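Local coordinates for protein terminal oxygenase component of carbazole 1,9a-dioxygenase (Sphingomonas, PDB 3GKQ) that serves as the Rieske nonheme iron terminal oxygenase of carbazole 1,9a-dioxygenase, probably passing electrons from its [2Fe-2S] cluster to a mononuclear iron that adds dioxygen to the substrate, at residues 30-35 with 146-151; 130-135 with 155-160; 263-268 with 364-369; 283-288 with 297-302. All blocks are in the same frame, centred on the assembly; numbering follows the deposited sequence.

Contact 1 of 4, residues 30-35 with 146-151; sequences NHWYPV and HDLAED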
# COMPACT_ATOMS: atom_id res chain seq x y z
N ASN A 30 18.74 -24.11 -4.40
CA ASN A 30 19.80 -25.11 -4.31
C ASN A 30 21.21 -24.52 -4.28
O ASN A 30 22.13 -25.03 -4.93
CB ASN A 30 19.66 -26.12 -5.46
CG ASN A 30 18.36 -26.91 -5.37
OD1 ASN A 30 18.07 -27.54 -4.35
ND2 ASN A 30 17.57 -26.88 -6.44
N HIS A 31 21.37 -23.44 -3.52
CA HIS A 31 22.66 -22.76 -3.36
C HIS A 31 22.78 -22.28 -1.92
O HIS A 31 21.77 -22.16 -1.21
CB HIS A 31 22.75 -21.55 -4.29
CG HIS A 31 22.92 -21.89 -5.74
ND1 HIS A 31 24.15 -22.20 -6.29
CD2 HIS A 31 22.03 -21.94 -6.75
CE1 HIS A 31 24.00 -22.42 -7.58
NE2 HIS A 31 22.72 -22.27 -7.89
N TRP A 32 24.02 -22.02 -1.49
CA TRP A 32 24.28 -21.52 -0.14
C TRP A 32 24.19 -20.00 -0.16
O TRP A 32 24.63 -19.36 -1.11
CB TRP A 32 25.69 -21.91 0.34
CG TRP A 32 25.88 -23.36 0.63
CD1 TRP A 32 26.38 -24.31 -0.21
CD2 TRP A 32 25.61 -24.03 1.87
NE1 TRP A 32 26.44 -25.53 0.42
CE2 TRP A 32 25.97 -25.39 1.70
CE3 TRP A 32 25.09 -23.62 3.10
CZ2 TRP A 32 25.82 -26.33 2.72
CZ3 TRP A 32 24.95 -24.56 4.12
CH2 TRP A 32 25.31 -25.90 3.92
N TYR A 33 23.65 -19.44 0.91
CA TYR A 33 23.51 -18.00 1.05
C TYR A 33 23.81 -17.57 2.48
O TYR A 33 23.36 -18.21 3.42
CB TYR A 33 22.07 -17.57 0.73
CG TYR A 33 21.65 -17.70 -0.72
CD1 TYR A 33 21.95 -16.70 -1.65
CD2 TYR A 33 20.95 -18.83 -1.15
CE1 TYR A 33 21.55 -16.82 -2.98
CE2 TYR A 33 20.55 -18.96 -2.48
CZ TYR A 33 20.85 -17.95 -3.38
OH TYR A 33 20.45 -18.08 -4.69
N PRO A 34 24.60 -16.50 2.65
CA PRO A 34 24.92 -16.03 4.00
C PRO A 34 23.72 -15.19 4.44
O PRO A 34 23.16 -14.45 3.64
CB PRO A 34 26.17 -15.18 3.77
CG PRO A 34 25.93 -14.59 2.41
CD PRO A 34 25.37 -15.77 1.63
N VAL A 35 23.31 -15.30 5.70
CA VAL A 35 22.15 -14.55 6.16
C VAL A 35 22.39 -13.64 7.35
O VAL A 35 21.64 -12.68 7.57
CB VAL A 35 20.98 -15.49 6.52
CG1 VAL A 35 20.56 -16.28 5.29
CG2 VAL A 35 21.40 -16.44 7.64
N HIS A 146 26.07 -29.19 -1.93
CA HIS A 146 27.39 -29.38 -2.51
C HIS A 146 28.30 -28.59 -1.57
O HIS A 146 27.81 -28.02 -0.59
CB HIS A 146 27.46 -28.78 -3.92
CG HIS A 146 26.70 -27.49 -4.06
ND1 HIS A 146 25.35 -27.45 -4.34
CD2 HIS A 146 27.10 -26.20 -3.92
CE1 HIS A 146 24.95 -26.19 -4.37
NE2 HIS A 146 25.99 -25.41 -4.11
N ASP A 147 29.60 -28.56 -1.84
CA ASP A 147 30.54 -27.82 -0.99
C ASP A 147 30.24 -26.33 -1.00
O ASP A 147 29.93 -25.76 -2.05
CB ASP A 147 31.98 -28.03 -1.46
CG ASP A 147 32.46 -29.45 -1.29
OD1 ASP A 147 32.43 -29.95 -0.15
OD2 ASP A 147 32.88 -30.07 -2.30
N LEU A 148 30.37 -25.70 0.17
CA LEU A 148 30.14 -24.27 0.29
C LEU A 148 31.08 -23.50 -0.63
O LEU A 148 30.73 -22.43 -1.15
CB LEU A 148 30.38 -23.81 1.74
CG LEU A 148 30.31 -22.29 1.96
CD1 LEU A 148 28.89 -21.80 1.68
CD2 LEU A 148 30.72 -21.96 3.39
N ALA A 149 32.27 -24.05 -0.82
CA ALA A 149 33.30 -23.44 -1.66
C ALA A 149 32.82 -23.19 -3.09
O ALA A 149 33.34 -22.31 -3.77
CB ALA A 149 34.55 -24.31 -1.67
N GLU A 150 31.84 -23.96 -3.55
CA GLU A 150 31.32 -23.79 -4.90
C GLU A 150 30.41 -22.57 -5.02
O GLU A 150 30.15 -22.11 -6.13
CB GLU A 150 30.53 -25.03 -5.33
CG GLU A 150 31.38 -26.20 -5.79
CD GLU A 150 30.55 -27.30 -6.45
OE1 GLU A 150 29.81 -26.98 -7.41
OE2 GLU A 150 30.64 -28.46 -6.02
N ASP A 151 29.93 -22.05 -3.89
CA ASP A 151 29.03 -20.89 -3.90
C ASP A 151 29.61 -19.58 -3.37
O ASP A 151 28.86 -18.66 -3.06
CB ASP A 151 27.74 -21.21 -3.13
CG ASP A 151 26.80 -22.11 -3.90
OD1 ASP A 151 26.87 -22.12 -5.15
OD2 ASP A 151 25.98 -22.80 -3.27
O HOH W 1 27.02 -17.85 -1.12

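Contact 2 of 4, residues 130-135 with 155-160; sequences REEKGL and GFLDAD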
# COMPACT_ATOMS: atom_id res chain seq x y z
N ARG A 130 26.23 -23.77 7.56
CA ARG A 130 27.68 -23.74 7.47
C ARG A 130 28.06 -22.39 8.06
O ARG A 130 27.44 -21.38 7.74
CB ARG A 130 28.18 -23.82 6.02
CG ARG A 130 28.17 -25.22 5.40
CD ARG A 130 29.14 -26.17 6.11
NE ARG A 130 30.53 -25.71 6.03
CZ ARG A 130 31.32 -25.86 4.98
NH1 ARG A 130 30.88 -26.47 3.88
NH2 ARG A 130 32.57 -25.41 5.02
N GLU A 131 29.07 -22.37 8.92
CA GLU A 131 29.50 -21.12 9.52
C GLU A 131 30.98 -20.94 9.24
O GLU A 131 31.81 -21.69 9.74
CB GLU A 131 29.21 -21.16 11.02
CG GLU A 131 29.57 -19.90 11.77
CD GLU A 131 28.91 -19.86 13.14
OE1 GLU A 131 28.64 -20.95 13.69
OE2 GLU A 131 28.67 -18.76 13.66
N GLU A 132 31.30 -19.95 8.42
CA GLU A 132 32.68 -19.68 8.05
C GLU A 132 32.91 -18.18 7.92
O GLU A 132 31.99 -17.43 7.58
CB GLU A 132 33.02 -20.33 6.70
CG GLU A 132 32.72 -21.82 6.58
CD GLU A 132 33.59 -22.66 7.48
OE1 GLU A 132 34.79 -22.35 7.62
OE2 GLU A 132 33.08 -23.65 8.05
N LYS A 133 34.14 -17.76 8.17
CA LYS A 133 34.53 -16.37 8.05
C LYS A 133 33.58 -15.39 8.74
O LYS A 133 33.33 -14.30 8.22
CB LYS A 133 34.65 -16.00 6.57
CG LYS A 133 35.66 -16.85 5.83
CD LYS A 133 37.04 -16.73 6.47
CE LYS A 133 38.06 -17.62 5.78
NZ LYS A 133 39.39 -17.53 6.45
N GLY A 134 33.06 -15.78 9.89
CA GLY A 134 32.16 -14.91 10.64
C GLY A 134 30.77 -14.79 10.06
O GLY A 134 30.02 -13.89 10.43
N LEU A 135 30.40 -15.70 9.16
CA LEU A 135 29.08 -15.66 8.54
C LEU A 135 28.34 -16.99 8.68
O LEU A 135 28.95 -18.05 8.67
CB LEU A 135 29.20 -15.33 7.05
CG LEU A 135 29.70 -13.95 6.64
CD1 LEU A 135 30.03 -13.95 5.16
CD2 LEU A 135 28.65 -12.90 6.97
N GLY A 155 39.08 -18.09 -3.12
CA GLY A 155 39.89 -17.53 -2.05
C GLY A 155 39.17 -17.00 -0.83
O GLY A 155 39.81 -16.64 0.16
N PHE A 156 37.84 -16.94 -0.87
CA PHE A 156 37.11 -16.42 0.28
C PHE A 156 37.30 -17.29 1.52
O PHE A 156 37.33 -16.79 2.64
CB PHE A 156 35.61 -16.32 -0.02
CG PHE A 156 34.82 -15.74 1.11
CD1 PHE A 156 34.94 -14.39 1.44
CD2 PHE A 156 33.98 -16.54 1.88
CE1 PHE A 156 34.25 -13.85 2.52
CE2 PHE A 156 33.28 -16.01 2.95
CZ PHE A 156 33.41 -14.67 3.28
N LEU A 157 37.44 -18.60 1.31
CA LEU A 157 37.61 -19.52 2.42
C LEU A 157 39.06 -19.85 2.76
O LEU A 157 39.32 -20.79 3.52
CB LEU A 157 36.84 -20.82 2.15
CG LEU A 157 35.33 -20.67 1.91
CD1 LEU A 157 34.74 -22.02 1.54
CD2 LEU A 157 34.65 -20.11 3.15
N ASP A 158 40.01 -19.10 2.21
CA ASP A 158 41.42 -19.36 2.51
C ASP A 158 41.65 -19.27 4.01
O ASP A 158 41.15 -18.36 4.68
CB ASP A 158 42.33 -18.37 1.78
CG ASP A 158 42.44 -18.66 0.30
OD1 ASP A 158 42.07 -19.78 -0.12
OD2 ASP A 158 42.90 -17.78 -0.46
N ALA A 159 42.43 -20.21 4.54
CA ALA A 159 42.72 -20.26 5.97
C ALA A 159 43.28 -18.97 6.56
O ALA A 159 42.90 -18.57 7.66
CB ALA A 159 43.68 -21.42 6.25
N ASP A 160 44.18 -18.32 5.83
CA ASP A 160 44.82 -17.10 6.31
C ASP A 160 44.07 -15.80 6.00
O ASP A 160 44.61 -14.71 6.22
CB ASP A 160 46.23 -17.01 5.74
CG ASP A 160 46.25 -16.85 4.23
OD1 ASP A 160 45.41 -17.49 3.56
OD2 ASP A 160 47.11 -16.11 3.72

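Contact 3 of 4, residues 263-268 with 364-369; sequences ISVWLP and IEWRRL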
# COMPACT_ATOMS: atom_id res chain seq x y z
N ILE A 263 37.93 -7.82 -11.12
CA ILE A 263 36.55 -7.90 -10.65
C ILE A 263 35.91 -9.15 -11.24
O ILE A 263 36.15 -9.49 -12.40
CB ILE A 263 35.74 -6.67 -11.09
CG1 ILE A 263 36.45 -5.39 -10.66
CG2 ILE A 263 34.35 -6.72 -10.48
CD1 ILE A 263 35.72 -4.12 -11.04
N SER A 264 35.11 -9.83 -10.43
CA SER A 264 34.44 -11.05 -10.89
C SER A 264 33.15 -11.29 -10.12
O SER A 264 33.02 -10.88 -8.98
CB SER A 264 35.38 -12.25 -10.74
OG SER A 264 35.84 -12.38 -9.40
N VAL A 265 32.20 -11.97 -10.76
CA VAL A 265 30.93 -12.28 -10.13
C VAL A 265 30.73 -13.79 -10.20
O VAL A 265 31.07 -14.42 -11.20
CB VAL A 265 29.75 -11.54 -10.83
CG1 VAL A 265 29.60 -12.02 -12.28
CG2 VAL A 265 28.46 -11.78 -10.06
N TRP A 266 30.17 -14.36 -9.14
CA TRP A 266 29.98 -15.81 -9.07
C TRP A 266 28.59 -16.23 -8.61
O TRP A 266 27.95 -15.53 -7.82
CB TRP A 266 31.01 -16.41 -8.11
CG TRP A 266 32.39 -15.89 -8.35
CD1 TRP A 266 32.89 -14.68 -7.95
CD2 TRP A 266 33.42 -16.52 -9.12
NE1 TRP A 266 34.16 -14.51 -8.45
CE2 TRP A 266 34.50 -15.62 -9.17
CE3 TRP A 266 33.52 -17.74 -9.79
CZ2 TRP A 266 35.69 -15.91 -9.86
CZ3 TRP A 266 34.69 -18.03 -10.48
CH2 TRP A 266 35.76 -17.12 -10.51
N LEU A 267 28.12 -17.38 -9.10
CA LEU A 267 26.83 -17.90 -8.68
C LEU A 267 26.99 -18.20 -7.19
O LEU A 267 28.07 -18.59 -6.75
CB LEU A 267 26.50 -19.19 -9.44
CG LEU A 267 25.78 -19.03 -10.79
CD1 LEU A 267 25.71 -20.36 -11.51
CD2 LEU A 267 24.38 -18.47 -10.55
N PRO A 268 25.91 -18.04 -6.40
CA PRO A 268 24.55 -17.63 -6.77
C PRO A 268 24.36 -16.13 -7.02
O PRO A 268 23.25 -15.69 -7.32
CB PRO A 268 23.73 -18.12 -5.59
CG PRO A 268 24.65 -17.85 -4.43
CD PRO A 268 25.99 -18.34 -4.96
N ILE A 364 26.23 -9.11 -19.50
CA ILE A 364 25.56 -10.04 -20.39
C ILE A 364 26.15 -11.44 -20.21
O ILE A 364 25.41 -12.43 -20.22
CB ILE A 364 25.71 -9.59 -21.86
CG1 ILE A 364 24.90 -8.31 -22.08
CG2 ILE A 364 25.21 -10.68 -22.80
CD1 ILE A 364 25.12 -7.67 -23.44
N GLU A 365 27.46 -11.53 -20.04
CA GLU A 365 28.10 -12.82 -19.85
C GLU A 365 27.65 -13.43 -18.53
O GLU A 365 27.50 -14.65 -18.42
CB GLU A 365 29.63 -12.68 -19.86
CG GLU A 365 30.22 -12.49 -21.25
CD GLU A 365 29.82 -13.61 -22.20
OE1 GLU A 365 30.07 -14.79 -21.86
OE2 GLU A 365 29.27 -13.31 -23.27
N TRP A 366 27.42 -12.58 -17.53
CA TRP A 366 26.95 -13.06 -16.23
C TRP A 366 25.53 -13.61 -16.35
O TRP A 366 25.22 -14.68 -15.84
CB TRP A 366 27.01 -11.93 -15.20
CG TRP A 366 25.94 -12.00 -14.15
CD1 TRP A 366 24.84 -11.18 -14.04
CD2 TRP A 366 25.83 -12.95 -13.08
NE1 TRP A 366 24.07 -11.57 -12.97
CE2 TRP A 366 24.65 -12.65 -12.37
CE3 TRP A 366 26.62 -14.03 -12.65
CZ2 TRP A 366 24.23 -13.39 -11.25
CZ3 TRP A 366 26.21 -14.76 -11.55
CH2 TRP A 366 25.02 -14.44 -10.86
N ARG A 367 24.66 -12.87 -17.03
CA ARG A 367 23.28 -13.30 -17.20
C ARG A 367 23.20 -14.65 -17.93
O ARG A 367 22.37 -15.49 -17.59
CB ARG A 367 22.48 -12.21 -17.94
CG ARG A 367 22.87 -10.82 -17.45
CD ARG A 367 21.74 -9.83 -17.26
NE ARG A 367 21.20 -9.31 -18.50
CZ ARG A 367 20.87 -8.04 -18.72
NH1 ARG A 367 21.03 -7.12 -17.78
NH2 ARG A 367 20.35 -7.69 -19.88
N ARG A 368 24.07 -14.85 -18.91
CA ARG A 368 24.10 -16.10 -19.66
C ARG A 368 24.61 -17.24 -18.78
O ARG A 368 24.01 -18.32 -18.73
CB ARG A 368 25.02 -15.97 -20.89
CG ARG A 368 24.52 -15.00 -21.95
CD ARG A 368 25.59 -14.75 -23.01
NE ARG A 368 25.86 -15.95 -23.80
CZ ARG A 368 25.21 -16.27 -24.92
NH1 ARG A 368 24.24 -15.48 -25.38
NH2 ARG A 368 25.51 -17.38 -25.57
N LEU A 369 25.71 -17.00 -18.07
CA LEU A 369 26.28 -18.01 -17.19
C LEU A 369 25.31 -18.35 -16.06
O LEU A 369 25.06 -19.53 -15.78
CB LEU A 369 27.62 -17.52 -16.61
CG LEU A 369 28.33 -18.46 -15.63
CD1 LEU A 369 29.83 -18.37 -15.81
CD2 LEU A 369 27.93 -18.10 -14.21

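Contact 4 of 4, residues 283-288 with 297-302; sequences QFEWYV and YLQMLG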
# COMPACT_ATOMS: atom_id res chain seq x y z
N GLN A 283 37.47 -7.02 -1.43
CA GLN A 283 36.07 -6.88 -1.07
C GLN A 283 35.18 -7.94 -1.71
O GLN A 283 35.32 -8.24 -2.90
CB GLN A 283 35.56 -5.49 -1.44
CG GLN A 283 34.16 -5.20 -0.93
CD GLN A 283 33.81 -3.73 -1.00
OE1 GLN A 283 34.64 -2.88 -0.70
NE2 GLN A 283 32.57 -3.43 -1.38
N PHE A 284 34.28 -8.50 -0.91
CA PHE A 284 33.34 -9.53 -1.35
C PHE A 284 31.94 -9.01 -1.04
O PHE A 284 31.68 -8.53 0.06
CB PHE A 284 33.58 -10.82 -0.57
CG PHE A 284 34.98 -11.37 -0.71
CD1 PHE A 284 35.31 -12.23 -1.75
CD2 PHE A 284 35.95 -11.06 0.24
CE1 PHE A 284 36.59 -12.77 -1.86
CE2 PHE A 284 37.24 -11.59 0.14
CZ PHE A 284 37.56 -12.45 -0.91
N GLU A 285 31.02 -9.11 -2.01
CA GLU A 285 29.66 -8.64 -1.80
C GLU A 285 28.60 -9.66 -2.18
O GLU A 285 28.70 -10.31 -3.22
CB GLU A 285 29.38 -7.37 -2.61
CG GLU A 285 30.37 -6.24 -2.42
CD GLU A 285 29.84 -4.93 -2.99
OE1 GLU A 285 29.22 -4.96 -4.08
OE2 GLU A 285 30.05 -3.89 -2.35
N TRP A 286 27.57 -9.78 -1.34
CA TRP A 286 26.44 -10.68 -1.59
C TRP A 286 25.20 -9.81 -1.72
O TRP A 286 25.11 -8.74 -1.12
CB TRP A 286 26.23 -11.65 -0.42
CG TRP A 286 27.03 -12.92 -0.49
CD1 TRP A 286 26.61 -14.13 -0.97
CD2 TRP A 286 28.38 -13.13 -0.03
NE1 TRP A 286 27.61 -15.07 -0.84
CE2 TRP A 286 28.70 -14.48 -0.27
CE3 TRP A 286 29.34 -12.29 0.55
CZ2 TRP A 286 29.95 -15.02 0.06
CZ3 TRP A 286 30.58 -12.83 0.88
CH2 TRP A 286 30.87 -14.18 0.64
N TYR A 287 24.24 -10.27 -2.52
CA TYR A 287 22.98 -9.57 -2.74
C TYR A 287 21.95 -10.68 -2.56
O TYR A 287 21.42 -11.21 -3.53
CB TYR A 287 22.93 -9.03 -4.16
CG TYR A 287 24.19 -8.32 -4.57
CD1 TYR A 287 24.44 -7.00 -4.19
CD2 TYR A 287 25.16 -8.98 -5.31
CE1 TYR A 287 25.63 -6.36 -4.53
CE2 TYR A 287 26.36 -8.36 -5.65
CZ TYR A 287 26.59 -7.05 -5.26
OH TYR A 287 27.77 -6.44 -5.61
N VAL A 288 21.70 -11.02 -1.30
CA VAL A 288 20.78 -12.09 -0.96
C VAL A 288 19.32 -11.70 -1.04
O VAL A 288 18.87 -10.80 -0.34
CB VAL A 288 21.09 -12.64 0.45
CG1 VAL A 288 20.27 -13.90 0.71
CG2 VAL A 288 22.58 -12.92 0.59
N TYR A 297 22.18 -6.68 1.40
CA TYR A 297 23.46 -6.30 0.82
C TYR A 297 24.53 -6.55 1.88
O TYR A 297 24.62 -5.83 2.87
CB TYR A 297 23.42 -4.82 0.41
CG TYR A 297 24.73 -4.23 -0.07
CD1 TYR A 297 25.59 -4.96 -0.89
CD2 TYR A 297 25.09 -2.93 0.27
CE1 TYR A 297 26.77 -4.41 -1.37
CE2 TYR A 297 26.28 -2.36 -0.20
CZ TYR A 297 27.11 -3.11 -1.03
OH TYR A 297 28.27 -2.55 -1.52
N LEU A 298 25.32 -7.60 1.67
CA LEU A 298 26.37 -8.02 2.60
C LEU A 298 27.73 -7.59 2.04
O LEU A 298 28.11 -7.99 0.94
CB LEU A 298 26.35 -9.54 2.74
CG LEU A 298 26.60 -10.25 4.07
CD1 LEU A 298 27.37 -11.53 3.78
CD2 LEU A 298 27.37 -9.39 5.05
N GLN A 299 28.46 -6.78 2.81
CA GLN A 299 29.77 -6.29 2.39
C GLN A 299 30.86 -6.87 3.27
O GLN A 299 30.91 -6.57 4.46
CB GLN A 299 29.83 -4.77 2.51
CG GLN A 299 28.86 -4.02 1.63
CD GLN A 299 28.74 -2.57 2.04
OE1 GLN A 299 28.15 -2.25 3.07
NE2 GLN A 299 29.32 -1.68 1.23
N MET A 300 31.74 -7.69 2.69
CA MET A 300 32.83 -8.29 3.46
C MET A 300 34.18 -7.80 2.96
O MET A 300 34.40 -7.65 1.75
CB MET A 300 32.80 -9.82 3.33
CG MET A 300 31.45 -10.49 3.56
SD MET A 300 30.68 -10.06 5.11
CE MET A 300 31.74 -10.94 6.27
N LEU A 301 35.08 -7.53 3.90
CA LEU A 301 36.43 -7.09 3.56
C LEU A 301 37.39 -8.14 4.11
O LEU A 301 37.29 -8.54 5.27
CB LEU A 301 36.75 -5.73 4.17
CG LEU A 301 36.04 -4.51 3.57
CD1 LEU A 301 36.62 -3.25 4.17
CD2 LEU A 301 36.22 -4.50 2.05
N GLY A 302 38.29 -8.61 3.26
CA GLY A 302 39.24 -9.62 3.70
C GLY A 302 40.68 -9.17 3.56
O GLY A 302 41.01 -8.38 2.68

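Contact 1 of 4, residues 30-35 with 146-151
Asp151 and His31 each hold CG anti to their own carbonyl carbon (chi1 -75° and -73°), and this brings the carboxylate to the edge of the imidazole. His31 ND1 donates to Asp151 OD1 at 3.0 Å, with the oxygen in the ring plane but the ring nitrogen above the carboxylate plane. The other oxygen takes two bonds. Trp32 N reaches Asp151 OD2 at 2.8 Å from one face of the carboxylate, and His146 NE2 reaches the same OD2 at 2.7 Å from the opposite face. One buried carboxylate therefore gathers two imidazoles and a backbone N-H. The contact fixes the loop after strand 135-140 against strand 31-35, an outer strand of a three-stranded antiparallel sheet. It joins a strand of the Rieske domain to a loop that leads into the ring hydroxylase sheet. An asparagine in place of Asp151 would probably leave at least one of the three donors facing an NH2 group instead of an acceptor. The Trp32 indole has its own hydrogen bond. Its NE1 gives a nearly straight bond to His146 O at 3.0 Å, in the indole plane. Its edge points at the face of the His146 ring, with planes at 84°. Leu148 CA lies over the five-membered ring, and Leu148 CD1 touches Trp32 CB at 3.5 Å. A water bridges Trp32 O and Asp151 O.

Contact 2 of 4, residues 130-135 with 155-160
A type I' turn from Glu132 to Leu135 connects strand 129-132 to strand 135-140 as a tight beta hairpin, and Lys133 leans from it onto the loop 155-160. That loop makes its own type I turn, from Gly155 to Asp158. Lys133 bends at chi2 (-58°) and then runs extended to its amine. Its side chain and that of Phe156 slide past each other in opposite directions. Lys133 CB is 3.8 Å from Phe156 CZ. Lys133 CG makes an off-centre CH-pi contact, 4.3 Å from the centroid of the Phe156 ring. Further out, Lys133 CE passes Phe156 O at 3.3 Å. At the tip, Lys133 NZ donates to Asp158 O at 2.6 Å, and it also bonds Leu161 O. A methionine in place of Lys133 would probably leave Asp158 O and Leu161 O without this donor and weaken the tie between turn and loop. Two leucines extend the apolar part. Leu135 CD1 meets Phe156 CZ at 3.9 Å, the two side chains crossing at about a right angle. Leu157 CD2 touches Glu132 CB at 3.9 Å. Phe156 also stands edge-to-face with Phe284 and Trp286 of strand 282-289. Lys133 thus works in two ways: its methylenes pack on an aromatic ring, while its amine is held by backbone carbonyls. The carbonyl dipoles probably help to stabilise the positive charge.

Contact 3 of 4, residues 263-268 with 364-369
Trp366 reaches from helix 361-373 to Val265 on strand 262-266, and its atoms meet the strand in turn. Trp366 CB lies 3.9 Å from Val265 CG1. The same methyl then follows the start of the indole through CG and CD2, and its closest approach is to Trp366 CE3 at 3.6 Å. The other methyl sits over the ring: Val265 CG2 is 4.1 Å from the centroid of the six-membered ring, only 17° off the normal and offset toward the rim. Val265 can present both methyls because its CG1 stands between the backbone N and the carbonyl carbon (chi1 63°), while CG2 is anti to the N. Beyond the valine, Trp366 CZ3 comes to Leu267 N, which lies at the ring edge near its plane. At the tip, Trp366 CH2 touches Leu267 CD2 at 4.1 Å. Pro268 O also lies at this edge, just after the cis peptide bond before Pro268. One helical turn on, Leu369 CD2 meets Leu267 CG at 4.1 Å. No hydrogen bond crosses, so the contact rests on apolar surfaces. Both segments belong to the ring hydroxylase domain, which has a Bet v 1-like fold, and the contact packs helix 361-373 against its seven-stranded antiparallel sheet. Phe182 also touches Val265. Tyr21 of helix 19-23 meets the Trp366 ring, and Leu369 packs on Val228 of the adjacent strand 227-230.

Contact 4 of 4, residues 283-288 with 297-302
Strands 283-288 and 297-302 run antiparallel, their axes 4.7 Å apart at the closest, and Phe284 with Met300 and Trp286 with Leu298 form the hydrogen-bonded pairs. On the face that carries Glu285, the carboxylate meets the tip of Tyr297. Tyr297 OH donates to Glu285 OE2; the modelled 2.4 Å is very short and its exact length is doubtful. The carboxylate and ring planes are almost perpendicular. Tyr287 OH donates to Glu285 OE1 at 2.6 Å, from the anti side. A tyrosine hydroxyl thus lies at each carboxylate oxygen. Gln283 NE2 adds a weak bond to Glu285 OE2; the stronger partner of Gln283 is Asn331. The two tyrosine rings lie rim to rim, their planes nearly parallel but stepped, with Tyr287 CE1 3.9 Å from Tyr297 CE1. The strands form a beta hairpin within the seven-stranded antiparallel sheet of the ring hydroxylase domain. Glu285 lies close to the mononuclear iron site, probably the active site as in related Rieske oxygenases: its side chain is about 6 Å from the bound iron(II), whose ligands are His186, His190 and Asp334. The other face is apolar. Trp286 CB packs beside Leu298 CB at 3.8 Å, and Trp286 CZ3 touches Met300 CG at 3.7 Å. Pro34 packs on Trp286 and Leu298.

Contacts 1, 3 and 4 are buried, while contact 2 is only partly so. Contacts 3 and 4 share the seven-stranded sheet: one adds a helix, the other joins neighbouring strands. Contacts 1 and 2 both reach the three-stranded sheet and tie it to the loop between strands 135-140 and 161-170. Their chemistry differs with place. Contact 1 centres on a buried carboxylate, contact 2 on a lysine amine held by carbonyls, and contact 3 is mainly apolar, with no hydrogen bond across it. Contact 4 is polar on the face near the iron. Its other face meets contact 2 through Phe156 and Leu135, and contact 1 through Pro34. Pro268 of contact 3 packs against His31 and Tyr33.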